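Local structure of HTH-type transcriptional repressor PhnF (Mycobacterium smegmatis, 3F8M) at residues F178-D183 / V212-D217; R153-R158 / R172-A177. The protein represses the phnDCE operon for phosphate uptake when phosphate is available, acting as a DNA-binding transcription factor of the GntR family. All blocks are in the same frame, centred on the assembly; numbering follows the deposited sequence.

Contact 1: residues F178-D183 / V212-D217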
ATOM      1  N   PHE A 178     -20.689  -7.236   3.056  1.00 27.21           N
ATOM      2  CA  PHE A 178     -19.612  -6.249   2.976  1.00 27.97           C
ATOM      3  C   PHE A 178     -19.821  -5.529   1.675  1.00 28.83           C
ATOM      4  O   PHE A 178     -19.569  -6.090   0.614  1.00 29.37           O
ATOM      5  CB  PHE A 178     -18.222  -6.915   3.060  1.00 27.59           C
ATOM      6  CG  PHE A 178     -17.842  -7.338   4.465  1.00 26.88           C
ATOM      7  CD1 PHE A 178     -17.021  -6.532   5.258  1.00 27.08           C
ATOM      8  CD2 PHE A 178     -18.298  -8.547   4.994  1.00 27.53           C
ATOM      9  CE1 PHE A 178     -16.683  -6.916   6.570  1.00 25.29           C
ATOM     10  CE2 PHE A 178     -17.955  -8.954   6.294  1.00 26.81           C
ATOM     11  CZ  PHE A 178     -17.139  -8.128   7.094  1.00 24.39           C
ATOM     12  N   THR A 179     -20.319  -4.299   1.781  1.00 29.47           N
ATOM     13  CA  THR A 179     -20.787  -3.528   0.630  1.00 31.60           C
ATOM     14  C   THR A 179     -19.782  -2.429   0.256  1.00 31.63           C
ATOM     15  O   THR A 179     -19.489  -2.223  -0.919  1.00 32.19           O
ATOM     16  CB  THR A 179     -22.201  -2.976   0.906  1.00 31.57           C
ATOM     17  OG1 THR A 179     -23.048  -4.064   1.323  1.00 33.71           O
ATOM     18  CG2 THR A 179     -22.810  -2.284  -0.338  1.00 32.79           C
ATOM     19  N   ARG A 180     -19.201  -1.777   1.258  1.00 31.53           N
ATOM     20  CA  ARG A 180     -18.198  -0.728   1.010  1.00 32.21           C
ATOM     21  C   ARG A 180     -17.072  -0.819   2.055  1.00 32.57           C
ATOM     22  O   ARG A 180     -17.370  -0.936   3.261  1.00 32.18           O
ATOM     23  CB  ARG A 180     -18.888   0.647   1.059  1.00 32.26           C
ATOM     24  CG  ARG A 180     -18.021   1.858   0.752  1.00 33.54           C
ATOM     25  CD  ARG A 180     -18.938   3.063   0.527  1.00 32.80           C
ATOM     26  NE  ARG A 180     -19.677   3.431   1.728  1.00 32.61           N
ATOM     27  CZ  ARG A 180     -19.206   4.270   2.627  1.00 31.84           C
ATOM     28  NH1 ARG A 180     -18.017   4.798   2.427  1.00 35.20           N
ATOM     29  NH2 ARG A 180     -19.916   4.593   3.702  1.00 33.14           N
ATOM     30  N   THR A 181     -15.815  -0.802   1.583  1.00 31.90           N
ATOM     31  CA  THR A 181     -14.635  -0.607   2.447  1.00 32.53           C
ATOM     32  C   THR A 181     -13.914   0.705   2.139  1.00 32.02           C
ATOM     33  O   THR A 181     -13.978   1.208   0.994  1.00 31.47           O
ATOM     34  CB  THR A 181     -13.609  -1.748   2.360  1.00 32.86           C
ATOM     35  OG1 THR A 181     -13.245  -1.990   0.998  1.00 34.91           O
ATOM     36  CG2 THR A 181     -14.173  -3.029   2.982  1.00 33.76           C
ATOM     37  N   VAL A 182     -13.273   1.264   3.164  1.00 30.47           N
ATOM     38  CA  VAL A 182     -12.459   2.493   3.064  1.00 30.79           C
ATOM     39  C   VAL A 182     -11.147   2.233   3.796  1.00 30.16           C
ATOM     40  O   VAL A 182     -11.140   2.068   5.049  1.00 30.50           O
ATOM     41  CB  VAL A 182     -13.172   3.740   3.680  1.00 29.96           C
ATOM     42  CG1 VAL A 182     -12.352   5.000   3.492  1.00 31.98           C
ATOM     43  CG2 VAL A 182     -14.552   3.965   3.059  1.00 33.12           C
ATOM     44  N   ASP A 183     -10.061   2.143   3.030  1.00 29.56           N
ATOM     45  CA  ASP A 183      -8.746   1.816   3.560  1.00 29.79           C
ATOM     46  C   ASP A 183      -7.862   3.063   3.564  1.00 29.15           C
ATOM     47  O   ASP A 183      -7.973   3.915   2.655  1.00 29.19           O
ATOM     48  CB  ASP A 183      -8.042   0.802   2.690  1.00 30.26           C
ATOM     49  CG  ASP A 183      -8.429  -0.634   2.986  1.00 34.22           C
ATOM     50  OD1 ASP A 183      -8.578  -1.014   4.167  1.00 32.15           O
ATOM     51  OD2 ASP A 183      -8.503  -1.413   2.006  1.00 36.38           O
ATOM     52  N   VAL A 212     -12.493   0.849   7.565  1.00 21.57           N
ATOM     53  CA  VAL A 212     -13.853   0.814   8.076  1.00 22.43           C
ATOM     54  C   VAL A 212     -14.644   0.119   6.975  1.00 22.68           C
ATOM     55  O   VAL A 212     -14.493   0.454   5.782  1.00 24.19           O
ATOM     56  CB  VAL A 212     -14.462   2.203   8.356  1.00 22.24           C
ATOM     57  CG1 VAL A 212     -15.820   2.053   9.033  1.00 23.54           C
ATOM     58  CG2 VAL A 212     -13.505   3.050   9.236  1.00 23.66           C
ATOM     59  N   SER A 213     -15.480  -0.834   7.377  1.00 21.91           N
ATOM     60  CA  SER A 213     -16.340  -1.554   6.453  1.00 22.21           C
ATOM     61  C   SER A 213     -17.773  -1.210   6.759  1.00 22.32           C
ATOM     62  O   SER A 213     -18.136  -0.987   7.924  1.00 22.99           O
ATOM     63  CB  SER A 213     -16.167  -3.076   6.581  1.00 22.36           C
ATOM     64  OG  SER A 213     -14.850  -3.462   6.343  1.00 21.29           O
ATOM     65  N   TYR A 214     -18.577  -1.207   5.697  1.00 23.35           N
ATOM     66  CA  TYR A 214     -19.964  -0.826   5.727  1.00 24.37           C
ATOM     67  C   TYR A 214     -20.823  -1.881   5.016  1.00 23.90           C
ATOM     68  O   TYR A 214     -20.415  -2.474   4.003  1.00 24.97           O
ATOM     69  CB  TYR A 214     -20.153   0.529   5.021  1.00 25.29           C
ATOM     70  CG  TYR A 214     -19.363   1.665   5.649  1.00 24.07           C
ATOM     71  CD1 TYR A 214     -19.902   2.403   6.687  1.00 25.57           C
ATOM     72  CD2 TYR A 214     -18.086   1.968   5.194  1.00 26.62           C
ATOM     73  CE1 TYR A 214     -19.169   3.437   7.276  1.00 30.11           C
ATOM     74  CE2 TYR A 214     -17.346   2.986   5.759  1.00 27.74           C
ATOM     75  CZ  TYR A 214     -17.894   3.714   6.783  1.00 27.15           C
ATOM     76  OH  TYR A 214     -17.164   4.717   7.319  1.00 31.47           O
ATOM     77  N   ASP A 215     -22.003  -2.095   5.572  1.00 25.90           N
ATOM     78  CA  ASP A 215     -22.909  -3.152   5.127  1.00 26.93           C
ATOM     79  C   ASP A 215     -23.906  -2.631   4.086  1.00 27.91           C
ATOM     80  O   ASP A 215     -23.782  -1.498   3.601  1.00 28.00           O
ATOM     81  CB  ASP A 215     -23.627  -3.840   6.312  1.00 27.04           C
ATOM     82  CG  ASP A 215     -24.650  -2.950   7.002  1.00 27.80           C
ATOM     83  OD1 ASP A 215     -25.088  -1.942   6.403  1.00 31.78           O
ATOM     84  OD2 ASP A 215     -25.039  -3.257   8.149  1.00 28.49           O
ATOM     85  N   GLN A 216     -24.896  -3.461   3.776  1.00 28.53           N
ATOM     86  CA  GLN A 216     -25.887  -3.159   2.725  1.00 30.05           C
ATOM     87  C   GLN A 216     -26.764  -1.935   3.059  1.00 31.16           C
ATOM     88  O   GLN A 216     -27.342  -1.318   2.148  1.00 32.30           O
ATOM     89  CB  GLN A 216     -26.735  -4.404   2.407  1.00 30.08           C
ATOM     90  CG  GLN A 216     -27.583  -4.930   3.573  1.00 29.02           C
ATOM     91  CD  GLN A 216     -26.893  -6.060   4.350  1.00 31.86           C
ATOM     92  OE1 GLN A 216     -25.712  -5.967   4.680  1.00 28.86           O
ATOM     93  NE2 GLN A 216     -27.643  -7.126   4.654  1.00 31.32           N
ATOM     94  N   ASP A 217     -26.867  -1.593   4.341  1.00 31.84           N
ATOM     95  CA  ASP A 217     -27.559  -0.382   4.765  1.00 33.94           C
ATOM     96  C   ASP A 217     -26.621   0.793   5.028  1.00 34.46           C
ATOM     97  O   ASP A 217     -27.045   1.797   5.612  1.00 35.20           O
ATOM     98  CB  ASP A 217     -28.359  -0.656   6.029  1.00 33.65           C
ATOM     99  CG  ASP A 217     -29.446  -1.676   5.808  1.00 37.18           C
ATOM    100  OD1 ASP A 217     -30.055  -1.646   4.719  1.00 38.98           O
ATOM    101  OD2 ASP A 217     -29.668  -2.522   6.705  1.00 40.61           O
TER
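R180 to V182 pair with Y214 to V212 as antiparallel neighbours, the axes of strands 180-183 and 212-214 being 4.7 Å apart, and the ladder ends in a classic beta bulge where T179 and R180 both face Y214. Two donors therefore share Y214 O: T179 N at 2.9 Å and R180 N, the latter tilted from the carbonyl plane. Y214 N in turn donates to R180 O, and further along V182 and V212 exchange a pair of backbone bonds. On the face carrying R180, V182, V212 and Y214, the guanidinium of R180 lies flat on the tyrosine ring, the planes 11° apart. NH2 sits over the ring centre, and CZ stands 4.0 Å from the ring centroid, a cation-pi contact in a stacked arrangement. CG of R180 runs anti to the backbone N (chi1 -177°), and the bend at chi3 (65°) swings NE out of the chain's extended line. A salt bridge from NH2 to D218 gives the stacked group a second hold. V182 CG2 meets the same ring at its edge, 4.0 Å from Y214 CE2. On the other face T181 CG2 packs 3.5 Å from S213 OG, which is hydrogen-bonded to E222. S213 CB approaches the edge of the F178 ring, 3.8 Å from CD1. Past the strand, D215 OD1 accepts from D217 N in an Asx turn. F178 stacks with Y168 of helix 167-173, S213 bonds through its backbone to strand 220-229, and R180 to D183 form an antiparallel ladder with a strand of the second subunit, extending the UTRA-domain sheet across the dimer interface.

Contact 2: residues R153-R158 / R172-A177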
ATOM      1  N   ARG A 153     -24.044  -5.357  17.712  1.00 22.11           N
ATOM      2  CA  ARG A 153     -24.343  -5.981  16.415  1.00 21.73           C
ATOM      3  C   ARG A 153     -24.070  -7.484  16.352  1.00 21.20           C
ATOM      4  O   ARG A 153     -24.542  -8.144  15.433  1.00 20.56           O
ATOM      5  CB  ARG A 153     -23.591  -5.324  15.255  1.00 22.05           C
ATOM      6  CG  ARG A 153     -23.964  -3.847  14.925  1.00 21.66           C
ATOM      7  CD  ARG A 153     -23.571  -3.531  13.482  1.00 23.35           C
ATOM      8  NE  ARG A 153     -24.373  -4.301  12.537  1.00 23.15           N
ATOM      9  CZ  ARG A 153     -24.345  -4.175  11.219  1.00 24.25           C
ATOM     10  NH1 ARG A 153     -23.535  -3.296  10.628  1.00 25.80           N
ATOM     11  NH2 ARG A 153     -25.141  -4.937  10.475  1.00 25.49           N
ATOM     12  N   TYR A 154     -23.300  -8.019  17.292  1.00 19.65           N
ATOM     13  CA  TYR A 154     -22.828  -9.420  17.166  1.00 20.63           C
ATOM     14  C   TYR A 154     -23.003 -10.265  18.415  1.00 20.21           C
ATOM     15  O   TYR A 154     -22.040 -10.796  18.946  1.00 18.76           O
ATOM     16  CB  TYR A 154     -21.340  -9.467  16.701  1.00 19.42           C
ATOM     17  CG  TYR A 154     -21.079  -8.591  15.505  1.00 20.59           C
ATOM     18  CD1 TYR A 154     -21.516  -8.962  14.234  1.00 20.52           C
ATOM     19  CD2 TYR A 154     -20.379  -7.385  15.647  1.00 17.16           C
ATOM     20  CE1 TYR A 154     -21.272  -8.142  13.126  1.00 21.81           C
ATOM     21  CE2 TYR A 154     -20.128  -6.564  14.546  1.00 20.60           C
ATOM     22  CZ  TYR A 154     -20.600  -6.944  13.290  1.00 20.53           C
ATOM     23  OH  TYR A 154     -20.341  -6.142  12.202  1.00 20.69           O
ATOM     24  N   PRO A 155     -24.257 -10.435  18.901  1.00 21.05           N
ATOM     25  CA  PRO A 155     -24.356 -11.279  20.086  1.00 20.17           C
ATOM     26  C   PRO A 155     -23.880 -12.708  19.801  1.00 21.11           C
ATOM     27  O   PRO A 155     -24.038 -13.250  18.684  1.00 20.79           O
ATOM     28  CB  PRO A 155     -25.880 -11.246  20.453  1.00 21.28           C
ATOM     29  CG  PRO A 155     -26.552 -10.904  19.186  1.00 21.16           C
ATOM     30  CD  PRO A 155     -25.568  -9.979  18.419  1.00 22.36           C
ATOM     31  N   GLY A 156     -23.260 -13.288  20.807  1.00 20.75           N
ATOM     32  CA  GLY A 156     -22.802 -14.658  20.778  1.00 21.68           C
ATOM     33  C   GLY A 156     -21.505 -14.822  19.984  1.00 22.88           C
ATOM     34  O   GLY A 156     -20.987 -15.930  19.882  1.00 23.27           O
ATOM     35  N   LEU A 157     -20.965 -13.733  19.430  1.00 23.03           N
ATOM     36  CA  LEU A 157     -19.805 -13.880  18.531  1.00 24.51           C
ATOM     37  C   LEU A 157     -18.714 -14.751  19.101  1.00 26.42           C
ATOM     38  O   LEU A 157     -18.210 -15.625  18.414  1.00 27.74           O
ATOM     39  CB  LEU A 157     -19.207 -12.534  18.103  1.00 23.81           C
ATOM     40  CG  LEU A 157     -18.129 -12.736  17.025  1.00 21.13           C
ATOM     41  CD1 LEU A 157     -18.774 -13.279  15.751  1.00 21.52           C
ATOM     42  CD2 LEU A 157     -17.425 -11.410  16.769  1.00 23.58           C
ATOM     43  N   ARG A 158     -18.318 -14.521  20.340  1.00 28.04           N
ATOM     44  CA  ARG A 158     -17.327 -15.432  20.950  1.00 31.88           C
ATOM     45  C   ARG A 158     -17.726 -16.908  20.990  1.00 33.05           C
ATOM     46  O   ARG A 158     -16.853 -17.788  20.948  1.00 33.71           O
ATOM     47  CB  ARG A 158     -16.916 -14.949  22.318  1.00 31.48           C
ATOM     48  CG  ARG A 158     -15.965 -13.801  22.183  1.00 34.33           C
ATOM     49  CD  ARG A 158     -15.605 -13.231  23.494  1.00 36.13           C
ATOM     50  NE  ARG A 158     -16.521 -12.142  23.800  1.00 38.06           N
ATOM     51  CZ  ARG A 158     -16.333 -11.240  24.757  1.00 37.61           C
ATOM     52  NH1 ARG A 158     -15.243 -11.277  25.528  1.00 36.25           N
ATOM     53  NH2 ARG A 158     -17.252 -10.300  24.938  1.00 39.30           N
ATOM     54  N   ARG A 172     -20.741 -12.402   7.266  1.00 19.71           N
ATOM     55  CA  ARG A 172     -21.645 -12.679   6.147  1.00 21.69           C
ATOM     56  C   ARG A 172     -22.738 -13.702   6.525  1.00 21.85           C
ATOM     57  O   ARG A 172     -23.919 -13.497   6.174  1.00 22.40           O
ATOM     58  CB  ARG A 172     -20.875 -13.166   4.930  1.00 22.08           C
ATOM     59  CG  ARG A 172     -20.108 -12.058   4.266  1.00 24.24           C
ATOM     60  CD  ARG A 172     -19.359 -12.584   3.042  1.00 25.98           C
ATOM     61  NE  ARG A 172     -18.591 -11.482   2.466  1.00 32.13           N
ATOM     62  CZ  ARG A 172     -17.264 -11.386   2.443  1.00 30.95           C
ATOM     63  NH1 ARG A 172     -16.504 -12.338   2.944  1.00 28.60           N
ATOM     64  NH2 ARG A 172     -16.706 -10.302   1.897  1.00 31.63           N
ATOM     65  N   SER A 173     -22.341 -14.731   7.282  1.00 21.92           N
ATOM     66  CA  SER A 173     -23.246 -15.820   7.742  1.00 22.22           C
ATOM     67  C   SER A 173     -24.331 -15.288   8.674  1.00 21.95           C
ATOM     68  O   SER A 173     -25.365 -15.924   8.832  1.00 21.15           O
ATOM     69  CB  SER A 173     -22.458 -16.985   8.394  1.00 22.07           C
ATOM     70  OG  SER A 173     -22.085 -16.719   9.736  1.00 24.30           O
ATOM     71  N   ARG A 174     -24.116 -14.091   9.229  1.00 21.11           N
ATOM     72  CA  ARG A 174     -25.125 -13.427  10.067  1.00 21.51           C
ATOM     73  C   ARG A 174     -26.055 -12.462   9.266  1.00 22.19           C
ATOM     74  O   ARG A 174     -26.836 -11.714   9.850  1.00 22.53           O
ATOM     75  CB  ARG A 174     -24.467 -12.752  11.277  1.00 20.82           C
ATOM     76  CG  ARG A 174     -23.774 -13.765  12.257  1.00 20.54           C
ATOM     77  CD  ARG A 174     -22.709 -13.097  13.179  1.00 20.40           C
ATOM     78  NE  ARG A 174     -22.371 -13.934  14.329  1.00 20.71           N
ATOM     79  CZ  ARG A 174     -22.844 -13.743  15.566  1.00 22.13           C
ATOM     80  NH1 ARG A 174     -23.660 -12.738  15.823  1.00 22.24           N
ATOM     81  NH2 ARG A 174     -22.484 -14.554  16.546  1.00 23.14           N
ATOM     82  N   GLY A 175     -25.949 -12.507   7.940  1.00 23.17           N
ATOM     83  CA  GLY A 175     -26.800 -11.717   7.028  1.00 24.05           C
ATOM     84  C   GLY A 175     -26.307 -10.302   6.785  1.00 25.08           C
ATOM     85  O   GLY A 175     -27.076  -9.413   6.400  1.00 25.53           O
ATOM     86  N   ILE A 176     -25.020 -10.076   7.029  1.00 24.89           N
ATOM     87  CA  ILE A 176     -24.430  -8.732   6.927  1.00 26.14           C
ATOM     88  C   ILE A 176     -23.464  -8.767   5.765  1.00 26.29           C
ATOM     89  O   ILE A 176     -22.492  -9.536   5.773  1.00 26.93           O
ATOM     90  CB  ILE A 176     -23.719  -8.328   8.250  1.00 26.01           C
ATOM     91  CG1 ILE A 176     -24.728  -8.325   9.406  1.00 26.52           C
ATOM     92  CG2 ILE A 176     -22.970  -6.977   8.112  1.00 25.49           C
ATOM     93  CD1 ILE A 176     -24.096  -8.270  10.814  1.00 24.86           C
ATOM     94  N   ALA A 177     -23.726  -7.953   4.758  1.00 26.60           N
ATOM     95  CA  ALA A 177     -22.934  -8.023   3.528  1.00 26.59           C
ATOM     96  C   ALA A 177     -21.888  -6.918   3.541  1.00 27.39           C
ATOM     97  O   ALA A 177     -22.191  -5.797   3.961  1.00 27.05           O
ATOM     98  CB  ALA A 177     -23.814  -7.859   2.310  1.00 27.53           C
TER
HETATM   99  O   HOH W   1     -24.982 -10.583  14.448  1.00 21.59           O
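R174 sends CG anti to its carbonyl carbon (chi1 -64°) and stays extended from CG to NE, bringing its guanidinium to the turn at P155; I176 has CG1 likewise anti to the carbonyl carbon, and its extended chi2 (166°) carries CD1 against Y154 and R153. The arginine grips one atom end-on: NH1 and NH2 each lie 2.9 Å from P155 O, which stays in the guanidinium plane but is reached from one face of its own carbonyl plane. Y154 to L157 form a type II beta turn, closed by L157 N to Y154 O, with G156 at a positive phi (78°) and as N-cap of helix 157-160. R174 thus ties this turn in the UTRA domain to the loop leaving helix 167-173. Water 1 bridges R174 NH1 and R153 O, while E170 holds NE by a salt bridge and T160 takes a bond from NH2. L157 CD1 lies over one face of the guanidinium, 3.9 Å from R174 NE. I176 CD1 touches Y154 CE1 at 3.7 Å and R153 NH2 at 3.5 Å, a nitrogen also in a salt bridge with D215. R153 CB sits over the centre of the tyrosine ring, whose OH bonds to I221 O.

In the fold
Contact 1 pairs strands in the sheet that reaches the second subunit; contact 2 joins loop and helix-end segments and touches no other chain of the dimer. Contact 1 buries F178, T181, S213 and D215 and exposes Q216; contact 2 buries Y154, L157 and I176 and exposes P155. Contact 1 rests mainly on backbone hydrogen bonds of the strand ladder and its bulge, plus a cation-pi contact; contact 2 on a side chain gripping a carbonyl, a water bridge and apolar packing. The loop after helix 167-173 runs from contact 2 into the strand of contact 1. D215 OD2 also meets R153 NH2 in a salt bridge, D215 CB packs on I176 CG2, and Q216 OE1 probably accepts from A177 N.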